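PDB 4Z5H: antitoxin HipB from Escherichia coli, which neutralises the toxin HipA and, as a homodimer, binds and bends operator DNA to repress the hipBA operon. Local coordinates for residues A[14-17]-A[18-21]; A[22-25]-A[26-30]. The protein carries 1 engineered substitution. All coordinates share one frame; numbering follows the deposited sequence.

Contact 1: A[14-17]-A[18-21]; sequences AMKL and VRQQ. With nucleotides of chain B.
K16 and Q20 meet one helical turn apart on helix 8-21. The methylene CE of K16 lies 3.4 Å from amide nitrogen NE2 of Q20, while the backbone beneath is joined by the bond from Q20 N to K16 O (2.9 Å). CG of K16 stands anti to the backbone N (chi1 180°) and the chain beyond it is extended, which carries CE to the amide of Q20. L17 and Q21, both exposed, make a similar pair one residue further on: NE2 of Q21 rests 3.8 Å from the branch carbon CG of L17, a van der Waals contact. V18 has CG2 beside its backbone N and so 3.4 Å from the carbonyl O of A14 in the preceding turn; its side chain also packs on F2.

R19 turns to the DNA. Its chain bends about the CG-CD bond (chi3 77°), and NH2 donates to OP1 of DT2 of chain B at 2.9 Å, the oxygen lying at the guanidinium edge, near its plane. E44 positions the group through a salt bridge to NE. M15, long and flexible, packs inward on F55, I58 and L59, and with A14 on L68 of the second subunit. This is the first helix of a Cro/C1-type helix-turn-helix domain, M15 turned to the core and R19 to the DNA backbone.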
ATOM      1  N   ALA A  14     -11.930   0.998  -1.559  1.00 10.16           N
ATOM      2  CA  ALA A  14     -11.801   0.509  -2.921  1.00 11.46           C
ATOM      3  C   ALA A  14     -11.653  -1.018  -3.026  1.00 11.65           C
ATOM      4  O   ALA A  14     -12.237  -1.645  -3.866  1.00 11.87           O
ATOM      5  CB  ALA A  14     -10.638   1.178  -3.616  1.00 14.34           C
ATOM      6  N   MET A  15     -10.838  -1.587  -2.165  1.00  8.61           N
ATOM      7  CA  MET A  15     -10.654  -3.017  -2.125  1.00 10.12           C
ATOM      8  C   MET A  15     -11.878  -3.822  -1.685  1.00  8.91           C
ATOM      9  O   MET A  15     -12.120  -4.874  -2.203  1.00  9.54           O
ATOM     10  CB  MET A  15      -9.403  -3.387  -1.370  1.00  8.87           C
ATOM     11  CG  MET A  15      -8.172  -2.970  -2.140  1.00  9.99           C
ATOM     12  SD  MET A  15      -6.673  -3.046  -1.206  1.00 12.02           S
ATOM     13  CE  MET A  15      -6.416  -4.794  -1.162  1.00  7.77           C
ATOM     14  N   LYS A  16     -12.612  -3.297  -0.715  1.00  9.44           N
ATOM     15  CA  LYS A  16     -13.859  -3.895  -0.265  1.00 10.93           C
ATOM     16  C   LYS A  16     -14.864  -3.896  -1.414  1.00 13.15           C
ATOM     17  O   LYS A  16     -15.562  -4.850  -1.627  1.00 13.13           O
ATOM     18  CB  LYS A  16     -14.423  -3.143   0.927  1.00  9.64           C
ATOM     19  CG  LYS A  16     -15.733  -3.694   1.461  1.00 13.56           C
ATOM     20  CD  LYS A  16     -16.211  -2.930   2.678  1.00 15.10           C
ATOM     21  CE  LYS A  16     -17.569  -3.397   3.175  1.00 19.17           C
ATOM     22  NZ  LYS A  16     -17.911  -2.799   4.476  1.00 17.48           N
ATOM     23  N   LEU A  17     -14.898  -2.803  -2.159  1.00 13.89           N
ATOM     24  CA  LEU A  17     -15.805  -2.681  -3.275  1.00 13.67           C
ATOM     25  C   LEU A  17     -15.516  -3.749  -4.317  1.00 16.26           C
ATOM     26  O   LEU A  17     -16.420  -4.372  -4.804  1.00 15.49           O
ATOM     27  CB  LEU A  17     -15.724  -1.290  -3.880  1.00 18.19           C
ATOM     28  CG  LEU A  17     -16.685  -0.959  -5.022  1.00 27.44           C
ATOM     29  CD1 LEU A  17     -18.132  -1.206  -4.632  1.00 23.53           C
ATOM     30  CD2 LEU A  17     -16.496   0.478  -5.481  1.00 31.25           C
ATOM     31  N   VAL A  18     -14.243  -3.988  -4.598  1.00 14.53           N
ATOM     32  CA  VAL A  18     -13.863  -5.034  -5.513  1.00 15.01           C
ATOM     33  C   VAL A  18     -14.302  -6.399  -4.985  1.00 14.72           C
ATOM     34  O   VAL A  18     -14.808  -7.210  -5.737  1.00 15.00           O
ATOM     35  CB  VAL A  18     -12.346  -5.037  -5.818  1.00 13.67           C
ATOM     36  CG1 VAL A  18     -11.981  -6.250  -6.639  1.00 12.62           C
ATOM     37  CG2 VAL A  18     -11.925  -3.765  -6.533  1.00 10.77           C
ATOM     38  N   ARG A  19     -14.117  -6.635  -3.697  1.00 10.13           N
ATOM     39  CA  ARG A  19     -14.520  -7.902  -3.143  1.00 11.10           C
ATOM     40  C   ARG A  19     -16.033  -8.101  -3.293  1.00 14.74           C
ATOM     41  O   ARG A  19     -16.466  -9.104  -3.778  1.00 12.93           O
ATOM     42  CB  ARG A  19     -14.146  -7.981  -1.673  1.00 12.01           C
ATOM     43  CG  ARG A  19     -14.739  -9.163  -0.950  1.00 13.19           C
ATOM     44  CD  ARG A  19     -14.262  -9.275   0.472  1.00 11.39           C
ATOM     45  NE  ARG A  19     -14.883  -8.345   1.391  1.00 11.73           N
ATOM     46  CZ  ARG A  19     -16.110  -8.445   1.878  1.00 16.27           C
ATOM     47  NH1 ARG A  19     -16.537  -7.553   2.738  1.00 12.17           N
ATOM     48  NH2 ARG A  19     -16.895  -9.450   1.537  1.00 13.02           N
ATOM     49  N   GLN A  20     -16.797  -7.098  -2.918  1.00 14.33           N
ATOM     50  CA  GLN A  20     -18.238  -7.166  -3.004  1.00 18.82           C
ATOM     51  C   GLN A  20     -18.748  -7.296  -4.450  1.00 19.95           C
ATOM     52  O   GLN A  20     -19.634  -8.059  -4.710  1.00 23.38           O
ATOM     53  CB  GLN A  20     -18.852  -5.981  -2.297  1.00 16.72           C
ATOM     54  CG  GLN A  20     -18.730  -6.039  -0.790  1.00 17.10           C
ATOM     55  CD  GLN A  20     -19.348  -4.845  -0.108  1.00 24.36           C
ATOM     56  OE1 GLN A  20     -19.447  -3.781  -0.680  1.00 22.75           O
ATOM     57  NE2 GLN A  20     -19.775  -5.031   1.117  1.00 27.12           N
ATOM     58  N   GLN A  21     -18.141  -6.574  -5.375  1.00 18.24           N
ATOM     59  CA  GLN A  21     -18.515  -6.593  -6.787  1.00 21.08           C
ATOM     60  C   GLN A  21     -18.342  -7.973  -7.382  1.00 21.88           C
ATOM     61  O   GLN A  21     -19.095  -8.376  -8.219  1.00 23.60           O
ATOM     62  CB  GLN A  21     -17.696  -5.594  -7.598  1.00 20.69           C
ATOM     63  CG  GLN A  21     -18.283  -4.205  -7.621  1.00 28.06           C
ATOM     64  CD  GLN A  21     -17.346  -3.150  -8.189  1.00 35.38           C
ATOM     65  OE1 GLN A  21     -16.161  -3.383  -8.400  1.00 31.98           O
ATOM     66  NE2 GLN A  21     -17.890  -1.980  -8.429  1.00 36.97           N
TER
ATOM     67  P    DT B   2     -18.935 -11.229   4.143  1.00 13.45           P
ATOM     68  OP1  DT B   2     -19.181 -10.158   3.213  1.00 13.92           O
ATOM     69  OP2  DT B   2     -17.795 -12.094   3.950  1.00 13.95           O
ATOM     70  O5'  DT B   2     -18.809 -10.645   5.606  1.00 14.60           O
ATOM     71  C5'  DT B   2     -19.817  -9.802   6.159  1.00 16.12           C
ATOM     72  C4'  DT B   2     -19.505  -9.481   7.601  1.00 14.66           C
ATOM     73  O4'  DT B   2     -19.750 -10.634   8.437  1.00 16.74           O
ATOM     74  C3'  DT B   2     -18.067  -9.041   7.893  1.00 14.82           C
ATOM     75  O3'  DT B   2     -18.128  -7.989   8.847  1.00 17.11           O
ATOM     76  C2'  DT B   2     -17.469 -10.247   8.585  1.00 14.73           C
ATOM     77  C1'  DT B   2     -18.681 -10.761   9.342  1.00 16.95           C
ATOM     78  N1   DT B   2     -18.633 -12.155   9.809  1.00 16.56           N
ATOM     79  C2   DT B   2     -19.304 -12.480  10.966  1.00 15.64           C
ATOM     80  O2   DT B   2     -19.939 -11.675  11.617  1.00 13.61           O
ATOM     81  N3   DT B   2     -19.192 -13.791  11.340  1.00 13.66           N
ATOM     82  C4   DT B   2     -18.503 -14.789  10.686  1.00 16.57           C
ATOM     83  O4   DT B   2     -18.499 -15.921  11.140  1.00 16.17           O
ATOM     84  C5   DT B   2     -17.806 -14.375   9.492  1.00 13.63           C
ATOM     85  C7   DT B   2     -17.034 -15.391   8.712  1.00 13.29           C
ATOM     86  C6   DT B   2     -17.913 -13.097   9.113  1.00 16.20           C
TER

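Contact 2: A[22-25]-A[26-30]; sequences NGWT and QAELA. Engineered in segment 26-30: A27 (natural residue Ser). With nucleotides of chain B.
Carboxylate oxygen OE1 of E28 receives the backbone N-H of T25 at 2.8 Å, nearly straight at 165°, on its anti side and 18° out of the carboxylate plane. The hydroxyl OG1 of T25 lies near the same oxygen, but any bond there is long and weak. In return OG1 accepts from the backbone N of E28 at 2.9 Å. These reciprocal bonds make a capping box, with T25 as the N-cap of helix 26-33. Both side chains are turned to suit: OG1 of T25 sits between the backbone N and the carbonyl carbon, and CG of E28 takes the equivalent place (chi1 72°), which directs the extended glutamate chain back toward the N-H of T25. Threonine suits the cap because its short hydroxyl reaches an N-H of the first turn, and glutamate because its longer chain spans that turn.

One turn into the helix, L29 N donates to T25 O at 3.2 Å, and methyl CD2 of L29 packs 3.8 Å from CB of W24. The indole crosses the carboxylate of E28, its CD1 3.9 Å from OE2 in an oblique approach. G23 takes positive phi in a Schellman motif that ends the preceding helix, a conformation easy for a residue without a side chain.

Q26 carries the DNA contact. Its backbone N donates to OP2 of DT2 of chain B at 2.9 Å, and its side-chain NE2 to OP2 of DA3 of chain B, also at 2.9 Å. OE1 of Q26 accepts from Q37, and NE2 donates to E44 as well as to the phosphate, which fixes the amide's rotation. A27 is an engineered replacement of serine, its CB 4.0 Å from OG1 of T25. An N-H at a helix start, probably aided by the helix dipole, thus meets one phosphate while a neutral amide meets the next.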
ATOM      1  N   ASN A  22     -17.326  -8.677  -6.925  1.00 18.79           N
ATOM      2  CA  ASN A  22     -17.050 -10.015  -7.357  1.00 20.09           C
ATOM      3  C   ASN A  22     -17.789 -11.089  -6.564  1.00 21.57           C
ATOM      4  O   ASN A  22     -17.655 -12.253  -6.848  1.00 21.97           O
ATOM      5  CB  ASN A  22     -15.542 -10.266  -7.341  1.00 21.58           C
ATOM      6  CG  ASN A  22     -14.844  -9.617  -8.506  1.00 24.85           C
ATOM      7  OD1 ASN A  22     -14.815 -10.160  -9.586  1.00 33.90           O
ATOM      8  ND2 ASN A  22     -14.330  -8.440  -8.302  1.00 23.26           N
ATOM      9  N   GLY A  23     -18.553 -10.675  -5.569  1.00 18.93           N
ATOM     10  CA  GLY A  23     -19.243 -11.590  -4.682  1.00 23.11           C
ATOM     11  C   GLY A  23     -18.412 -12.499  -3.787  1.00 25.95           C
ATOM     12  O   GLY A  23     -18.853 -13.559  -3.431  1.00 23.20           O
ATOM     13  N   TRP A  24     -17.216 -12.078  -3.420  1.00 20.55           N
ATOM     14  CA  TRP A  24     -16.355 -12.875  -2.571  1.00 17.62           C
ATOM     15  C   TRP A  24     -16.582 -12.589  -1.090  1.00 17.67           C
ATOM     16  O   TRP A  24     -16.832 -11.476  -0.702  1.00 15.44           O
ATOM     17  CB  TRP A  24     -14.879 -12.690  -2.940  1.00 17.54           C
ATOM     18  CG  TRP A  24     -14.523 -13.118  -4.331  1.00 21.85           C
ATOM     19  CD1 TRP A  24     -14.948 -14.231  -4.971  1.00 25.92           C
ATOM     20  CD2 TRP A  24     -13.673 -12.434  -5.244  1.00 19.89           C
ATOM     21  NE1 TRP A  24     -14.420 -14.288  -6.217  1.00 27.00           N
ATOM     22  CE2 TRP A  24     -13.635 -13.191  -6.417  1.00 26.46           C
ATOM     23  CE3 TRP A  24     -12.940 -11.251  -5.186  1.00 20.11           C
ATOM     24  CZ2 TRP A  24     -12.885 -12.809  -7.521  1.00 23.54           C
ATOM     25  CZ3 TRP A  24     -12.213 -10.874  -6.272  1.00 19.69           C
ATOM     26  CH2 TRP A  24     -12.184 -11.645  -7.425  1.00 23.91           C
ATOM     27  N   THR A  25     -16.530 -13.630  -0.289  1.00 13.03           N
ATOM     28  CA  THR A  25     -16.550 -13.484   1.146  1.00 13.82           C
ATOM     29  C   THR A  25     -15.158 -13.204   1.700  1.00 15.05           C
ATOM     30  O   THR A  25     -14.168 -13.560   1.100  1.00 14.49           O
ATOM     31  CB  THR A  25     -17.125 -14.724   1.851  1.00 15.80           C
ATOM     32  OG1 THR A  25     -16.254 -15.819   1.653  1.00 14.12           O
ATOM     33  CG2 THR A  25     -18.508 -15.053   1.329  1.00 16.52           C
ATOM     34  N   GLN A  26     -15.122 -12.603   2.873  1.00 12.60           N
ATOM     35  CA  GLN A  26     -13.898 -12.379   3.574  1.00 12.46           C
ATOM     36  C   GLN A  26     -13.283 -13.745   3.862  1.00 18.87           C
ATOM     37  O   GLN A  26     -12.113 -13.940   3.657  1.00 14.98           O
ATOM     38  CB  GLN A  26     -14.136 -11.612   4.870  1.00 14.47           C
ATOM     39  CG  GLN A  26     -14.656 -10.185   4.725  1.00 12.63           C
ATOM     40  CD  GLN A  26     -14.708  -9.452   6.050  1.00 13.90           C
ATOM     41  OE1 GLN A  26     -14.496 -10.032   7.075  1.00 13.13           O
ATOM     42  NE2 GLN A  26     -14.967  -8.177   6.010  1.00 10.96           N
ATOM     43  N   ALA A  27     -14.102 -14.700   4.284  1.00 15.56           N
ATOM     44  CA  ALA A  27     -13.607 -16.011   4.648  1.00 15.54           C
ATOM     45  C   ALA A  27     -12.925 -16.740   3.496  1.00 16.57           C
ATOM     46  O   ALA A  27     -11.870 -17.296   3.672  1.00 19.54           O
ATOM     47  CB  ALA A  27     -14.723 -16.859   5.221  1.00 17.82           C
ATOM     48  N   GLU A  28     -13.524 -16.705   2.321  1.00 15.02           N
ATOM     49  CA  GLU A  28     -12.904 -17.304   1.157  1.00 19.62           C
ATOM     50  C   GLU A  28     -11.590 -16.657   0.709  1.00 22.51           C
ATOM     51  O   GLU A  28     -10.680 -17.359   0.343  1.00 22.17           O
ATOM     52  CB  GLU A  28     -13.875 -17.509  -0.008  1.00 22.80           C
ATOM     53  CG  GLU A  28     -14.312 -16.274  -0.740  1.00 20.22           C
ATOM     54  CD  GLU A  28     -15.301 -16.574  -1.846  1.00 25.72           C
ATOM     55  OE1 GLU A  28     -16.387 -16.008  -1.836  1.00 25.56           O
ATOM     56  OE2 GLU A  28     -14.989 -17.370  -2.729  1.00 30.83           O
ATOM     57  N   LEU A  29     -11.494 -15.340   0.741  1.00 16.27           N
ATOM     58  CA  LEU A  29     -10.230 -14.699   0.442  1.00 17.32           C
ATOM     59  C   LEU A  29      -9.155 -15.075   1.470  1.00 19.96           C
ATOM     60  O   LEU A  29      -8.051 -15.444   1.118  1.00 19.18           O
ATOM     61  CB  LEU A  29     -10.392 -13.185   0.365  1.00 15.03           C
ATOM     62  CG  LEU A  29     -11.432 -12.638  -0.607  1.00 16.41           C
ATOM     63  CD1 LEU A  29     -11.402 -11.127  -0.659  1.00 15.81           C
ATOM     64  CD2 LEU A  29     -11.231 -13.210  -1.982  1.00 19.43           C
ATOM     65  N   ALA A  30      -9.527 -15.038   2.737  1.00 16.87           N
ATOM     66  CA  ALA A  30      -8.623 -15.300   3.822  1.00 17.79           C
ATOM     67  C   ALA A  30      -8.045 -16.706   3.719  1.00 25.16           C
ATOM     68  O   ALA A  30      -6.884 -16.901   3.973  1.00 24.10           O
ATOM     69  CB  ALA A  30      -9.326 -15.120   5.148  1.00 16.22           C
TER
ATOM     70  P    DT B   2     -18.935 -11.229   4.143  1.00 13.45           P
ATOM     71  OP1  DT B   2     -19.181 -10.158   3.213  1.00 13.92           O
ATOM     72  OP2  DT B   2     -17.795 -12.094   3.950  1.00 13.95           O
ATOM     73  O5'  DT B   2     -18.809 -10.645   5.606  1.00 14.60           O
ATOM     74  C5'  DT B   2     -19.817  -9.802   6.159  1.00 16.12           C
ATOM     75  C4'  DT B   2     -19.505  -9.481   7.601  1.00 14.66           C
ATOM     76  O4'  DT B   2     -19.750 -10.634   8.437  1.00 16.74           O
ATOM     77  C3'  DT B   2     -18.067  -9.041   7.893  1.00 14.82           C
ATOM     78  O3'  DT B   2     -18.128  -7.989   8.847  1.00 17.11           O
ATOM     79  C2'  DT B   2     -17.469 -10.247   8.585  1.00 14.73           C
ATOM     80  C1'  DT B   2     -18.681 -10.761   9.342  1.00 16.95           C
ATOM     81  N1   DT B   2     -18.633 -12.155   9.809  1.00 16.56           N
ATOM     82  C2   DT B   2     -19.304 -12.480  10.966  1.00 15.64           C
ATOM     83  O2   DT B   2     -19.939 -11.675  11.617  1.00 13.61           O
ATOM     84  N3   DT B   2     -19.192 -13.791  11.340  1.00 13.66           N
ATOM     85  C4   DT B   2     -18.503 -14.789  10.686  1.00 16.57           C
ATOM     86  O4   DT B   2     -18.499 -15.921  11.140  1.00 16.17           O
ATOM     87  C5   DT B   2     -17.806 -14.375   9.492  1.00 13.63           C
ATOM     88  C7   DT B   2     -17.034 -15.391   8.712  1.00 13.29           C
ATOM     89  C6   DT B   2     -17.913 -13.097   9.113  1.00 16.20           C
ATOM     90  P    DA B   3     -17.320  -6.662   8.679  1.00 13.92           P
ATOM     91  OP1  DA B   3     -17.978  -5.859   7.687  1.00 14.59           O
ATOM     92  OP2  DA B   3     -15.917  -6.994   8.508  1.00 14.57           O
ATOM     93  O5'  DA B   3     -17.508  -5.996  10.097  1.00 12.48           O
ATOM     94  C5'  DA B   3     -18.822  -5.771  10.628  1.00 17.18           C
ATOM     95  C4'  DA B   3     -18.895  -6.115  12.097  1.00 16.11           C
ATOM     96  O4'  DA B   3     -18.811  -7.542  12.298  1.00 15.93           O
ATOM     97  C3'  DA B   3     -17.823  -5.490  12.989  1.00 17.28           C
ATOM     98  O3'  DA B   3     -18.481  -5.004  14.153  1.00 19.79           O
ATOM     99  C2'  DA B   3     -16.894  -6.649  13.285  1.00 18.50           C
ATOM    100  C1'  DA B   3     -17.834  -7.837  13.264  1.00 16.16           C
ATOM    101  N9   DA B   3     -17.221  -9.107  12.896  1.00 16.66           N
ATOM    102  C8   DA B   3     -16.345  -9.351  11.874  1.00 15.80           C
ATOM    103  N7   DA B   3     -15.973 -10.603  11.785  1.00 18.51           N
ATOM    104  C5   DA B   3     -16.670 -11.231  12.805  1.00 17.45           C
ATOM    105  C6   DA B   3     -16.716 -12.567  13.240  1.00 18.61           C
ATOM    106  N6   DA B   3     -16.020 -13.555  12.681  1.00 13.74           N
ATOM    107  N1   DA B   3     -17.500 -12.853  14.298  1.00 17.71           N
ATOM    108  C2   DA B   3     -18.199 -11.866  14.861  1.00 17.04           C
ATOM    109  N3   DA B   3     -18.229 -10.575  14.555  1.00 17.30           N
ATOM    110  C4   DA B   3     -17.439 -10.320  13.500  1.00 17.73           C
TER

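Contact 1 runs along the end of helix 8-21, and contact 2 follows it through the loop into helix 26-33; together they span the start of the experimentally defined helix-turn-helix segment. Both are partly buried, and each mixes buried and exposed residues. In 14-21 the backbone bonds are the regular ones of a helix, whereas at the start of helix 26-33 the T25 side chain and a phosphate take up N-H groups that have no preceding turn to bond to. R19 joins the two: its NH2 probably bonds W24 O at 3.0 Å, and its CD packs against CD1 of L29. Both reach the phosphate of DT2 of chain B, contact 1 through a charged guanidinium and contact 2 through a backbone N-H.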